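PDB 2FI1: hydrolase, haloacid dehalogenase-like family from Streptococcus pneumoniae, which probably acts as a metal-dependent hydrolase of the haloacid dehalogenase superfamily, possibly on a phosphorylated substrate that has not been identified. Local coordinates for residues A[4-9]-A[186-190]; A[13-17]-A[157-161]; A[84-90]-A[178-182]; A[100-105]-A[123-129]; A[137-143]-A[163-168]. The contacts are given in a common frame with arbitrary orientation. Residue numbers count along the deposited sequence, not the author numbering.

Contact 1: residues A[4-9]-A[186-190]; sequences MKYHDY and QVLDI
Residues 4-9 run from an irregular N-terminal piece, helical in phi/psi at Lys5 and extended at Tyr6, into the strand that begins at Asp8. Residues 186-190 are the last turn of helix 181-188 and the C-terminal tail, which leaves the helix at Asp189 with positive phi (58/36). The nearest CA pair, Lys5 and Leu188, is 6.9 Å apart; one water fills the gap, accepting from Lys5 N (3.0 Å) and donating to Leu188 O (2.6 Å). Leu188 (m, t) is the apolar centre. Its CD2 meets the edge of the Tyr6 ring at CD2 (4.0 Å), and its CD1 lies 4.1 Å from Tyr9 CE1; both tyrosines are m at chi1. Met4 SD touches Ile190 CD1 at 4.1 Å. Lys5 (m, t, t, m) stretches over the helix end, with CE 3.5 Å from Val187 O and NZ in a salt bridge with Asp189 OD2 (3.5 Å). Tyr6 OH is hydrogen-bonded to Asp174. At the start of the central strand 8-11, the first modelled residues and the C-terminal tail are thus joined by a buried leucine against two tyrosine rings, with a bridging water and a long ion pair on the exposed side.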
# COMPACT_ATOMS: atom_id res chain seq x y z
N MET A 4 3.33 14.41 20.65
CA MET A 4 2.85 14.04 19.28
C MET A 4 3.80 14.61 18.23
O MET A 4 3.75 15.80 17.91
CB MET A 4 1.45 14.59 19.06
CG MET A 4 0.77 14.03 17.85
SD MET A 4 0.29 12.30 17.96
CE MET A 4 -0.38 12.28 16.31
N LYS A 5 4.65 13.74 17.67
CA LYS A 5 5.83 14.18 16.91
C LYS A 5 5.49 14.84 15.56
O LYS A 5 6.15 15.80 15.16
CB LYS A 5 6.78 12.99 16.70
CG LYS A 5 7.30 12.36 18.01
CD LYS A 5 7.74 10.90 17.84
CE LYS A 5 8.05 10.23 19.17
NZ LYS A 5 9.27 10.78 19.84
N TYR A 6 4.47 14.33 14.88
CA TYR A 6 4.11 14.82 13.55
C TYR A 6 2.63 15.17 13.50
O TYR A 6 1.83 14.50 14.14
CB TYR A 6 4.40 13.75 12.50
CG TYR A 6 5.85 13.36 12.43
CD1 TYR A 6 6.78 14.18 11.80
CD2 TYR A 6 6.30 12.19 13.02
CE1 TYR A 6 8.12 13.83 11.74
CE2 TYR A 6 7.63 11.83 12.97
CZ TYR A 6 8.53 12.64 12.33
OH TYR A 6 9.86 12.26 12.27
N HIS A 7 2.29 16.18 12.70
CA HIS A 7 0.89 16.58 12.51
C HIS A 7 0.27 15.89 11.30
O HIS A 7 -0.90 15.49 11.35
CB HIS A 7 0.77 18.10 12.33
CG HIS A 7 -0.64 18.59 12.18
ND1 HIS A 7 -1.52 18.68 13.23
CD2 HIS A 7 -1.32 18.99 11.08
CE1 HIS A 7 -2.68 19.15 12.79
NE2 HIS A 7 -2.59 19.33 11.49
N ASP A 8 1.05 15.77 10.24
CA ASP A 8 0.58 15.30 8.94
C ASP A 8 1.30 14.03 8.52
O ASP A 8 2.50 13.89 8.72
CB ASP A 8 0.80 16.40 7.90
CG ASP A 8 -0.07 17.61 8.16
OD1 ASP A 8 -1.24 17.40 8.54
OD2 ASP A 8 0.40 18.75 8.00
N TYR A 9 0.53 13.11 7.95
CA TYR A 9 0.98 11.78 7.63
C TYR A 9 0.64 11.53 6.17
O TYR A 9 -0.54 11.56 5.80
CB TYR A 9 0.30 10.75 8.56
CG TYR A 9 0.72 10.95 10.00
CD1 TYR A 9 1.74 10.20 10.55
CD2 TYR A 9 0.14 11.94 10.79
CE1 TYR A 9 2.15 10.38 11.85
CE2 TYR A 9 0.55 12.14 12.10
CZ TYR A 9 1.56 11.35 12.62
OH TYR A 9 1.99 11.56 13.93
N GLN A 186 5.57 2.02 17.73
CA GLN A 186 6.71 2.13 18.65
C GLN A 186 7.53 3.39 18.37
O GLN A 186 7.95 4.07 19.30
CB GLN A 186 7.57 0.86 18.57
CG GLN A 186 8.82 0.84 19.46
CD GLN A 186 8.52 0.77 20.95
OE1 GLN A 186 8.81 1.71 21.69
NE2 GLN A 186 7.97 -0.37 21.40
N VAL A 187 7.74 3.71 17.10
CA VAL A 187 8.49 4.91 16.74
C VAL A 187 7.72 6.18 17.11
O VAL A 187 8.33 7.20 17.45
CB VAL A 187 8.88 4.87 15.23
CG1 VAL A 187 9.40 6.20 14.76
CG2 VAL A 187 9.90 3.76 15.00
N LEU A 188 6.39 6.12 17.05
CA LEU A 188 5.53 7.28 17.32
C LEU A 188 5.06 7.40 18.78
O LEU A 188 4.41 8.39 19.12
CB LEU A 188 4.30 7.23 16.41
CG LEU A 188 4.52 7.33 14.90
CD1 LEU A 188 3.19 7.18 14.18
CD2 LEU A 188 5.19 8.63 14.54
N ASP A 189 5.36 6.41 19.61
CA ASP A 189 4.88 6.36 21.00
C ASP A 189 3.34 6.40 21.08
O ASP A 189 2.79 7.02 21.99
CB ASP A 189 5.44 7.53 21.84
CG ASP A 189 6.96 7.54 21.96
OD1 ASP A 189 7.57 6.47 22.07
OD2 ASP A 189 7.52 8.66 22.00
N ILE A 190 2.64 5.77 20.14
CA ILE A 190 1.17 5.93 20.10
C ILE A 190 0.43 4.61 20.07
O ILE A 190 -0.67 4.51 20.65
CB ILE A 190 0.75 6.81 18.92
CG1 ILE A 190 -0.69 7.31 19.11
CG2 ILE A 190 0.93 6.07 17.60
CD1 ILE A 190 -1.05 8.39 18.13
OXT ILE A 190 0.90 3.63 19.48
O HOH W 1 4.53 10.84 18.36

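Contact 2: residues A[13-17]-A[157-161]; sequences LGGTL and VIGDR. With CA (calcium ion), chain B.
This is the metal site of the HAD fold, where motif I, just after the first strand, faces motif IV at the end of strand 155-159. Residues 13-17 form a weakly bonded helical turn with an alpha-type i+4 bond, Leu17 N to Leu13 O (3.0 Å), beside the i+3 bond Thr16 N to Leu13 O (3.1 Å); the turn is wider, of pi type, consistent with the family's squiggle. CA atoms come nearest at Thr16 and Gly159, 5.8 Å. Asp160 (chi1 p, chi2 -37°) points toward the turn; its OD1 binds calcium at 2.4 Å, and Gly14 O binds it at 2.3 Å, as does Asp12. Many HAD phosphatases have aspartate in place of Gly14 and likewise bind the metal through the backbone carbonyl; glycine lacks the carboxylate, the usual general acid/base. Gly15 has positive phi (84/-4), and a CB there would lie 2.1 Å from Asp160 OD2. Thr16 is m: OG1 is hydrogen-bonded to Asp12 and sits 3.5 Å from Gly159 CA, while CG2 packs on Ile158 CG2 at 3.8 Å. Three waters join the ion at 2.3 to 2.4 Å; one also donates to Asp160 OD2 (2.8 Å).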
# COMPACT_ATOMS: atom_id res chain seq x y z
N LEU A 13 -0.33 3.23 -0.10
CA LEU A 13 -1.40 2.26 0.03
C LEU A 13 -0.83 0.84 0.04
O LEU A 13 -0.67 0.25 1.09
CB LEU A 13 -2.44 2.46 -1.08
CG LEU A 13 -3.68 1.56 -1.02
CD1 LEU A 13 -4.46 1.78 0.28
CD2 LEU A 13 -4.57 1.81 -2.23
N GLY A 14 -0.49 0.31 -1.13
CA GLY A 14 -0.01 -1.07 -1.22
C GLY A 14 1.26 -1.28 -0.43
O GLY A 14 2.22 -0.53 -0.59
N GLY A 15 1.27 -2.30 0.42
CA GLY A 15 2.45 -2.64 1.21
C GLY A 15 2.63 -1.85 2.50
O GLY A 15 3.55 -2.14 3.28
N THR A 16 1.75 -0.87 2.75
CA THR A 16 1.83 -0.03 3.94
C THR A 16 0.48 -0.06 4.67
O THR A 16 0.40 -0.56 5.79
CB THR A 16 2.26 1.40 3.56
OG1 THR A 16 3.57 1.35 2.98
CG2 THR A 16 2.28 2.29 4.76
N LEU A 17 -0.57 0.45 4.04
CA LEU A 17 -1.92 0.34 4.61
C LEU A 17 -2.65 -0.91 4.13
O LEU A 17 -3.33 -1.58 4.91
CB LEU A 17 -2.74 1.57 4.26
CG LEU A 17 -2.21 2.89 4.83
CD1 LEU A 17 -3.10 3.99 4.36
CD2 LEU A 17 -2.15 2.86 6.35
N VAL A 157 6.33 10.96 5.96
CA VAL A 157 6.01 10.18 4.77
C VAL A 157 6.27 8.72 5.10
O VAL A 157 7.38 8.36 5.48
CB VAL A 157 6.90 10.62 3.59
CG1 VAL A 157 6.70 9.73 2.38
CG2 VAL A 157 6.61 12.06 3.23
N ILE A 158 5.25 7.88 4.96
CA ILE A 158 5.33 6.47 5.32
C ILE A 158 5.12 5.61 4.08
O ILE A 158 4.10 5.72 3.41
CB ILE A 158 4.26 6.09 6.37
CG1 ILE A 158 4.32 7.02 7.58
CG2 ILE A 158 4.46 4.65 6.79
CD1 ILE A 158 3.30 8.13 7.53
N GLY A 159 6.09 4.76 3.76
CA GLY A 159 5.95 3.86 2.63
C GLY A 159 6.88 2.68 2.78
O GLY A 159 7.82 2.72 3.57
N ASP A 160 6.63 1.64 2.00
CA ASP A 160 7.40 0.41 2.14
C ASP A 160 8.59 0.30 1.20
O ASP A 160 9.38 -0.63 1.34
CB ASP A 160 6.50 -0.83 1.99
CG ASP A 160 5.93 -1.00 0.59
OD1 ASP A 160 5.60 0.01 -0.05
OD2 ASP A 160 5.81 -2.16 0.13
N ARG A 161 8.73 1.23 0.26
CA ARG A 161 9.77 1.12 -0.76
C ARG A 161 10.76 2.27 -0.75
O ARG A 161 10.44 3.39 -0.35
CB ARG A 161 9.13 1.05 -2.15
CG ARG A 161 8.45 -0.25 -2.47
CD ARG A 161 7.86 -0.22 -3.86
NE ARG A 161 8.87 0.06 -4.88
CZ ARG A 161 8.59 0.36 -6.14
NH1 ARG A 161 7.34 0.42 -6.57
NH2 ARG A 161 9.58 0.60 -7.00
CA CA B . 3.92 0.63 -1.60
O HOH W 2 4.59 -1.56 -2.31
O HOH W 3 5.61 2.00 -2.56
O HOH W 4 2.64 0.84 -3.53

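Contact 3: residues A[84-90]-A[178-182]; sequences FEGVSDL and FTSIV
Phe84 opens a type II turn that ends at Val87 (Val87 N to Phe84 O, 3.3 Å). Its ring (chi1 m) offers a face to the edge of Phe178 (chi1 t), an edge-to-face pair with centroids 5.7 Å apart and planes at 59°; Phe84 CB lies 4.3 Å from Ile181 CG1. Glu85 contributes its carbonyl, with O 3.4 Å from Ile181 CG1. Gly86, N-cap of helix 87-96, has phi/psi 90/1 and the closest CA approach, 6.3 Å to Ile181; a CB there would come within 3.3 Å of Ile181 CG2. Val87 (t) then meets Ile181 CD1 through CG2 at 3.7 Å, and one turn on Leu90 (t, p) touches the same CD1 through CD2 at 4.1 Å. Ile181 (m, m), in the first turn of helix 181-188, thus fills the hollow formed by these five residues. Ser180 N-caps that helix, its OG accepting from Asn183 N. Two helix N-termini packed together, with Phe178 beside Thr16 of motif I, belong to the Rossmann-like HAD core near its active site.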
# COMPACT_ATOMS: atom_id res chain seq x y z
N PHE A 84 -3.36 -4.12 6.42
CA PHE A 84 -2.46 -4.64 7.44
C PHE A 84 -3.14 -4.59 8.80
O PHE A 84 -3.97 -3.71 9.05
CB PHE A 84 -1.13 -3.89 7.44
CG PHE A 84 -0.20 -4.35 6.36
CD1 PHE A 84 0.51 -5.54 6.51
CD2 PHE A 84 -0.08 -3.66 5.17
CE1 PHE A 84 1.34 -5.98 5.50
CE2 PHE A 84 0.75 -4.11 4.17
CZ PHE A 84 1.46 -5.26 4.34
N GLU A 85 -2.82 -5.54 9.67
CA GLU A 85 -3.44 -5.62 10.97
C GLU A 85 -3.19 -4.34 11.74
O GLU A 85 -2.07 -3.89 11.82
CB GLU A 85 -2.86 -6.80 11.77
CG GLU A 85 -3.58 -7.07 13.08
CD GLU A 85 -5.02 -7.48 12.87
OE1 GLU A 85 -5.28 -8.26 11.93
OE2 GLU A 85 -5.89 -7.02 13.64
N GLY A 86 -4.26 -3.74 12.28
CA GLY A 86 -4.12 -2.57 13.14
C GLY A 86 -4.15 -1.23 12.43
O GLY A 86 -4.04 -0.20 13.07
N VAL A 87 -4.33 -1.21 11.11
CA VAL A 87 -4.35 0.05 10.38
C VAL A 87 -5.43 1.02 10.85
O VAL A 87 -5.14 2.18 11.13
CB VAL A 87 -4.48 -0.20 8.85
CG1 VAL A 87 -4.94 1.04 8.10
CG2 VAL A 87 -3.14 -0.66 8.31
N SER A 88 -6.68 0.58 10.91
CA SER A 88 -7.75 1.53 11.21
C SER A 88 -7.61 2.13 12.61
O SER A 88 -7.84 3.33 12.80
CB SER A 88 -9.13 0.89 10.98
OG SER A 88 -9.36 -0.18 11.84
N ASP A 89 -7.15 1.33 13.57
CA ASP A 89 -6.91 1.85 14.93
C ASP A 89 -5.79 2.89 14.96
O ASP A 89 -5.84 3.84 15.73
CB ASP A 89 -6.54 0.73 15.90
CG ASP A 89 -7.73 -0.12 16.31
OD1 ASP A 89 -8.88 0.37 16.32
OD2 ASP A 89 -7.49 -1.30 16.69
N LEU A 90 -4.74 2.70 14.16
CA LEU A 90 -3.65 3.67 14.13
C LEU A 90 -4.12 4.97 13.49
O LEU A 90 -3.82 6.05 14.00
CB LEU A 90 -2.41 3.11 13.43
CG LEU A 90 -1.24 4.10 13.31
CD1 LEU A 90 -0.83 4.63 14.67
CD2 LEU A 90 -0.05 3.46 12.61
N PHE A 178 8.24 1.61 6.17
CA PHE A 178 7.26 0.78 6.85
C PHE A 178 7.60 -0.69 6.80
O PHE A 178 7.86 -1.24 5.72
CB PHE A 178 5.90 0.97 6.19
CG PHE A 178 4.81 0.16 6.83
CD1 PHE A 178 4.17 0.63 7.96
CD2 PHE A 178 4.46 -1.08 6.32
CE1 PHE A 178 3.17 -0.12 8.55
CE2 PHE A 178 3.46 -1.83 6.91
CZ PHE A 178 2.83 -1.34 8.02
N THR A 179 7.58 -1.33 7.97
CA THR A 179 7.68 -2.78 8.07
C THR A 179 6.48 -3.40 8.79
O THR A 179 6.03 -4.48 8.42
CB THR A 179 8.98 -3.22 8.74
OG1 THR A 179 9.13 -2.56 10.01
CG2 THR A 179 10.18 -2.86 7.86
N SER A 180 5.95 -2.74 9.82
CA SER A 180 4.74 -3.19 10.50
C SER A 180 4.05 -2.05 11.23
O SER A 180 4.67 -1.06 11.57
CB SER A 180 5.02 -4.31 11.50
OG SER A 180 5.76 -3.86 12.61
N ILE A 181 2.76 -2.22 11.48
CA ILE A 181 2.02 -1.23 12.24
C ILE A 181 2.55 -1.12 13.67
O ILE A 181 2.71 -0.02 14.19
CB ILE A 181 0.50 -1.56 12.21
CG1 ILE A 181 -0.07 -1.36 10.79
CG2 ILE A 181 -0.25 -0.71 13.22
CD1 ILE A 181 -0.15 0.07 10.33
N VAL A 182 2.84 -2.26 14.30
CA VAL A 182 3.39 -2.26 15.66
C VAL A 182 4.68 -1.44 15.72
O VAL A 182 4.89 -0.65 16.64
CB VAL A 182 3.63 -3.71 16.20
CG1 VAL A 182 4.52 -3.71 17.45
CG2 VAL A 182 2.30 -4.41 16.49

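Contact 4: residues A[100-105]-A[123-129]; sequences RHFLVS and YFTEVVT
Strands 100-104 and 126-128 run parallel, their axes 4.7 Å apart at 13°, with Leu103 opposite Val127 (CA-CA 4.7 Å) and Val104 opposite Val128 (4.8 Å). Leu103 is bonded both ways: its N donates to Glu126 O (3.1 Å) and its O accepts from Val128 N (2.8 Å). Ser105 N continues the series to Val128 O (2.9 Å). Farther back, where the chain turns at Thr125, its N reaches His101 O (2.8 Å). There a water accepts from His101 N (2.9 Å), donates to Tyr123 O (2.7 Å) and lies 2.7 Å from Thr125 OG1. Helix 110-117 connects the strands in a beta-alpha-beta crossover of the HAD Rossmann-like sheet, and Leu103 and Val127 (CD2 to CG1, 4.0 Å) face it. Val104 CG2 and Val128 CB (4.2 Å) lie on the other face, under helix 141-149. Outside, Asp8 pairs with Arg100, Trp11 and the Leu91 carbonyl with His101, and Tyr150, Tyr145 and Lys149 with Glu126. Ser105, probably the motif II residue, bonds through OG to Arg107 N.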
# COMPACT_ATOMS: atom_id res chain seq x y z
N ARG A 100 -3.62 14.86 10.45
CA ARG A 100 -4.24 14.73 9.13
C ARG A 100 -3.52 13.63 8.36
O ARG A 100 -2.31 13.44 8.51
CB ARG A 100 -4.16 16.02 8.31
CG ARG A 100 -4.88 17.20 8.94
CD ARG A 100 -4.83 18.41 8.05
NE ARG A 100 -3.47 18.91 7.87
CZ ARG A 100 -3.16 20.00 7.18
NH1 ARG A 100 -4.10 20.73 6.60
NH2 ARG A 100 -1.89 20.37 7.07
N HIS A 101 -4.30 12.94 7.52
CA HIS A 101 -3.82 11.87 6.68
C HIS A 101 -3.99 12.24 5.23
O HIS A 101 -5.03 12.77 4.84
CB HIS A 101 -4.61 10.59 6.93
CG HIS A 101 -4.60 10.12 8.34
ND1 HIS A 101 -3.49 9.55 8.93
CD2 HIS A 101 -5.57 10.12 9.29
CE1 HIS A 101 -3.78 9.22 10.18
NE2 HIS A 101 -5.03 9.56 10.42
N PHE A 102 -2.98 11.92 4.44
CA PHE A 102 -3.00 12.08 2.99
C PHE A 102 -2.56 10.77 2.38
O PHE A 102 -1.89 9.97 3.03
CB PHE A 102 -2.07 13.22 2.55
CG PHE A 102 -2.39 14.52 3.20
CD1 PHE A 102 -3.29 15.40 2.63
CD2 PHE A 102 -1.82 14.85 4.42
CE1 PHE A 102 -3.59 16.59 3.26
CE2 PHE A 102 -2.13 16.03 5.04
CZ PHE A 102 -3.01 16.90 4.47
N LEU A 103 -2.92 10.55 1.12
CA LEU A 103 -2.50 9.33 0.43
C LEU A 103 -1.98 9.71 -0.94
O LEU A 103 -2.61 10.51 -1.63
CB LEU A 103 -3.66 8.35 0.29
CG LEU A 103 -3.41 6.94 -0.24
CD1 LEU A 103 -2.63 6.12 0.72
CD2 LEU A 103 -4.75 6.27 -0.48
N VAL A 104 -0.82 9.16 -1.31
CA VAL A 104 -0.29 9.33 -2.67
C VAL A 104 -0.15 7.96 -3.31
O VAL A 104 0.51 7.08 -2.76
CB VAL A 104 1.06 10.06 -2.68
CG1 VAL A 104 1.66 10.09 -4.09
CG2 VAL A 104 0.90 11.47 -2.17
N SER A 105 -0.79 7.81 -4.47
CA SER A 105 -0.73 6.58 -5.23
C SER A 105 -0.46 6.90 -6.70
O SER A 105 -0.90 7.92 -7.21
CB SER A 105 -2.04 5.82 -5.12
OG SER A 105 -2.02 4.61 -5.88
N TYR A 123 -10.67 8.81 6.53
CA TYR A 123 -9.47 9.34 7.18
C TYR A 123 -8.71 10.38 6.37
O TYR A 123 -7.96 11.16 6.95
CB TYR A 123 -8.52 8.21 7.59
CG TYR A 123 -9.01 7.52 8.82
CD1 TYR A 123 -8.95 8.16 10.05
CD2 TYR A 123 -9.62 6.26 8.76
CE1 TYR A 123 -9.45 7.55 11.19
CE2 TYR A 123 -10.12 5.65 9.91
CZ TYR A 123 -10.03 6.31 11.10
OH TYR A 123 -10.55 5.70 12.22
N PHE A 124 -8.89 10.41 5.04
CA PHE A 124 -7.98 11.17 4.20
C PHE A 124 -8.48 12.54 3.84
O PHE A 124 -9.56 12.68 3.29
CB PHE A 124 -7.64 10.36 2.95
CG PHE A 124 -6.95 9.08 3.29
CD1 PHE A 124 -5.60 9.07 3.59
CD2 PHE A 124 -7.66 7.90 3.41
CE1 PHE A 124 -4.97 7.91 3.97
CE2 PHE A 124 -7.03 6.73 3.80
CZ PHE A 124 -5.67 6.74 4.08
N THR A 125 -7.68 13.54 4.17
CA THR A 125 -7.97 14.91 3.77
C THR A 125 -7.90 15.05 2.26
O THR A 125 -8.75 15.71 1.65
CB THR A 125 -7.03 15.88 4.48
OG1 THR A 125 -7.27 15.81 5.90
CG2 THR A 125 -7.21 17.30 3.99
N GLU A 126 -6.90 14.43 1.64
CA GLU A 126 -6.84 14.34 0.19
C GLU A 126 -6.13 13.06 -0.22
O GLU A 126 -5.15 12.64 0.41
CB GLU A 126 -6.15 15.55 -0.45
CG GLU A 126 -6.19 15.51 -1.98
CD GLU A 126 -5.79 16.79 -2.68
OE1 GLU A 126 -5.92 17.89 -2.11
OE2 GLU A 126 -5.34 16.70 -3.84
N VAL A 127 -6.67 12.43 -1.26
CA VAL A 127 -6.08 11.26 -1.91
C VAL A 127 -5.61 11.70 -3.29
O VAL A 127 -6.41 12.20 -4.10
CB VAL A 127 -7.09 10.11 -2.04
CG1 VAL A 127 -6.48 8.95 -2.81
CG2 VAL A 127 -7.57 9.66 -0.68
N VAL A 128 -4.31 11.54 -3.54
CA VAL A 128 -3.71 11.84 -4.84
C VAL A 128 -3.59 10.52 -5.59
O VAL A 128 -2.94 9.60 -5.10
CB VAL A 128 -2.32 12.49 -4.67
CG1 VAL A 128 -1.62 12.63 -6.03
CG2 VAL A 128 -2.44 13.83 -3.93
N THR A 129 -4.23 10.43 -6.76
CA THR A 129 -4.09 9.28 -7.65
C THR A 129 -3.44 9.77 -8.94
O THR A 129 -3.14 10.94 -9.08
CB THR A 129 -5.45 8.66 -7.99
OG1 THR A 129 -6.15 9.51 -8.89
CG2 THR A 129 -6.29 8.45 -6.73
O HOH W 5 -7.15 13.66 7.54

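Contact 5: residues A[137-143]-A[163-168]; sequences KPNPESM and IDIEAG
Lys137 NZ donates to Asp164 OD1 at 2.6 Å, a short, hydrogen-bonded salt bridge. The lysine (m, t, m, t) points its CB toward helix 162-170, whereas Asp164 (chi1 m, chi2 -37°) starts away from the loop and bends its carboxylate back; its OD2 accepts from Arg161 N. Within residues 137-143, Asn139 OD1 accepts from Glu141 N (2.9 Å), capping the start of helix 141-149. The peptide between Lys137 and Pro138 is cis, and Pro138 packs against the opposing helix; the closest CA pair is Pro138 with Ala167 at 4.3 Å. Two CA-H...O contacts mark this closeness: Pro138 CA to Ile163 O (3.5 Å) and Ala167 CA to Pro138 O (3.3 Å). Ile163 (p, t) places CG2 3.7 Å from Pro138 CD, and Lys137 CG lies 3.9 Å from Ala167 CB. Met143 CE rests 4.0 Å from that same CB, with SD 3.8 Å from Gly168 N. The nearest Asp164 side-chain atom is about 4 Å from the calcium, outside its coordination shell. A lysine followed by proline, paired with the second aspartate of a GDxxxD sequence, is consistent with the meeting of motifs III and IV in the HAD active site.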
# COMPACT_ATOMS: atom_id res chain seq x y z
N LYS A 137 6.66 8.81 -7.86
CA LYS A 137 7.75 8.68 -6.90
C LYS A 137 8.88 7.90 -7.60
O LYS A 137 8.59 6.97 -8.35
CB LYS A 137 7.27 7.98 -5.63
CG LYS A 137 6.15 8.71 -4.90
CD LYS A 137 5.58 7.92 -3.73
CE LYS A 137 4.71 6.76 -4.18
NZ LYS A 137 4.20 5.95 -3.01
N PRO A 138 10.15 8.23 -7.34
CA PRO A 138 10.68 9.12 -6.30
C PRO A 138 10.66 10.63 -6.61
O PRO A 138 11.15 11.41 -5.79
CB PRO A 138 12.13 8.64 -6.18
CG PRO A 138 12.48 8.24 -7.57
CD PRO A 138 11.23 7.60 -8.11
N ASN A 139 10.09 11.05 -7.73
CA ASN A 139 9.97 12.48 -7.98
C ASN A 139 9.12 13.08 -6.86
O ASN A 139 8.05 12.54 -6.56
CB ASN A 139 9.35 12.73 -9.37
CG ASN A 139 9.41 14.18 -9.80
OD1 ASN A 139 8.95 15.06 -9.10
ND2 ASN A 139 9.94 14.41 -10.99
N PRO A 140 9.58 14.17 -6.21
CA PRO A 140 8.83 14.75 -5.11
C PRO A 140 7.63 15.63 -5.49
O PRO A 140 7.02 16.22 -4.60
CB PRO A 140 9.88 15.61 -4.40
CG PRO A 140 10.77 16.06 -5.52
CD PRO A 140 10.86 14.87 -6.44
N GLU A 141 7.30 15.74 -6.78
CA GLU A 141 6.24 16.65 -7.22
C GLU A 141 4.93 16.54 -6.43
O GLU A 141 4.40 17.55 -5.97
CB GLU A 141 5.96 16.46 -8.72
CG GLU A 141 4.97 17.45 -9.28
CD GLU A 141 4.75 17.31 -10.77
OE1 GLU A 141 4.51 16.19 -11.24
OE2 GLU A 141 4.82 18.34 -11.47
N SER A 142 4.40 15.33 -6.28
CA SER A 142 3.12 15.17 -5.60
C SER A 142 3.20 15.51 -4.11
O SER A 142 2.27 16.11 -3.57
CB SER A 142 2.54 13.77 -5.80
OG SER A 142 3.43 12.75 -5.41
N MET A 143 4.31 15.16 -3.47
CA MET A 143 4.43 15.48 -2.04
C MET A 143 4.70 16.98 -1.83
O MET A 143 4.20 17.54 -0.87
CB MET A 143 5.42 14.54 -1.32
CG MET A 143 4.80 13.12 -0.82
SD MET A 143 6.16 12.11 -0.40
CE MET A 143 5.51 10.54 -0.97
N ILE A 163 11.59 4.19 -3.12
CA ILE A 163 11.11 5.38 -3.83
C ILE A 163 10.22 6.28 -2.97
O ILE A 163 10.14 7.49 -3.20
CB ILE A 163 10.38 5.05 -5.16
CG1 ILE A 163 9.15 4.17 -4.93
CG2 ILE A 163 11.37 4.43 -6.15
CD1 ILE A 163 8.28 4.03 -6.17
N ASP A 164 9.57 5.68 -1.96
CA ASP A 164 8.73 6.45 -1.05
C ASP A 164 9.59 7.32 -0.15
O ASP A 164 9.31 8.50 0.06
CB ASP A 164 7.88 5.50 -0.21
CG ASP A 164 7.03 4.58 -1.05
OD1 ASP A 164 6.51 5.02 -2.12
OD2 ASP A 164 6.92 3.40 -0.69
N ILE A 165 10.66 6.72 0.36
CA ILE A 165 11.62 7.41 1.19
C ILE A 165 12.30 8.52 0.40
O ILE A 165 12.45 9.65 0.87
CB ILE A 165 12.71 6.44 1.73
CG1 ILE A 165 12.10 5.25 2.49
CG2 ILE A 165 13.75 7.18 2.57
CD1 ILE A 165 11.10 5.62 3.53
N GLU A 166 12.71 8.20 -0.83
CA GLU A 166 13.40 9.18 -1.67
C GLU A 166 12.50 10.36 -2.00
O GLU A 166 12.95 11.51 -1.98
CB GLU A 166 13.93 8.51 -2.93
CG GLU A 166 15.08 7.54 -2.62
CD GLU A 166 15.32 6.49 -3.68
OE1 GLU A 166 14.53 6.37 -4.64
OE2 GLU A 166 16.33 5.74 -3.53
N ALA A 167 11.22 10.11 -2.30
CA ALA A 167 10.29 11.20 -2.57
C ALA A 167 10.11 12.08 -1.35
O ALA A 167 10.14 13.31 -1.44
CB ALA A 167 8.94 10.68 -3.05
N GLY A 168 9.93 11.45 -0.19
CA GLY A 168 9.74 12.20 1.05
C GLY A 168 10.95 13.07 1.35
O GLY A 168 10.80 14.26 1.67

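In the fold
Contacts 1, 2 and 4 reach one parallel sheet, ordered 124-128, 100-104, 8-11, 155-159, 174-177: strand 8-11 lies between 100-104, bonded by Tyr9 O to Phe102 N, and 155-159. Contact 1 encloses the rest of the chain at the core's end away from the calcium, its centre about 16 Å from that of contact 2; it shares helix 181-188 with contact 3. Contact 2, whose segments alternate with those of contacts 3 and 5, touches all four others; its centre lies about 10 Å from that of contact 3 and about 12 Å from those of contacts 4 and 5. Contact 4 closes before contact 5 opens. The motifs of the probable active site, scattered in sequence, converge where contacts 2, 4 and 5 meet.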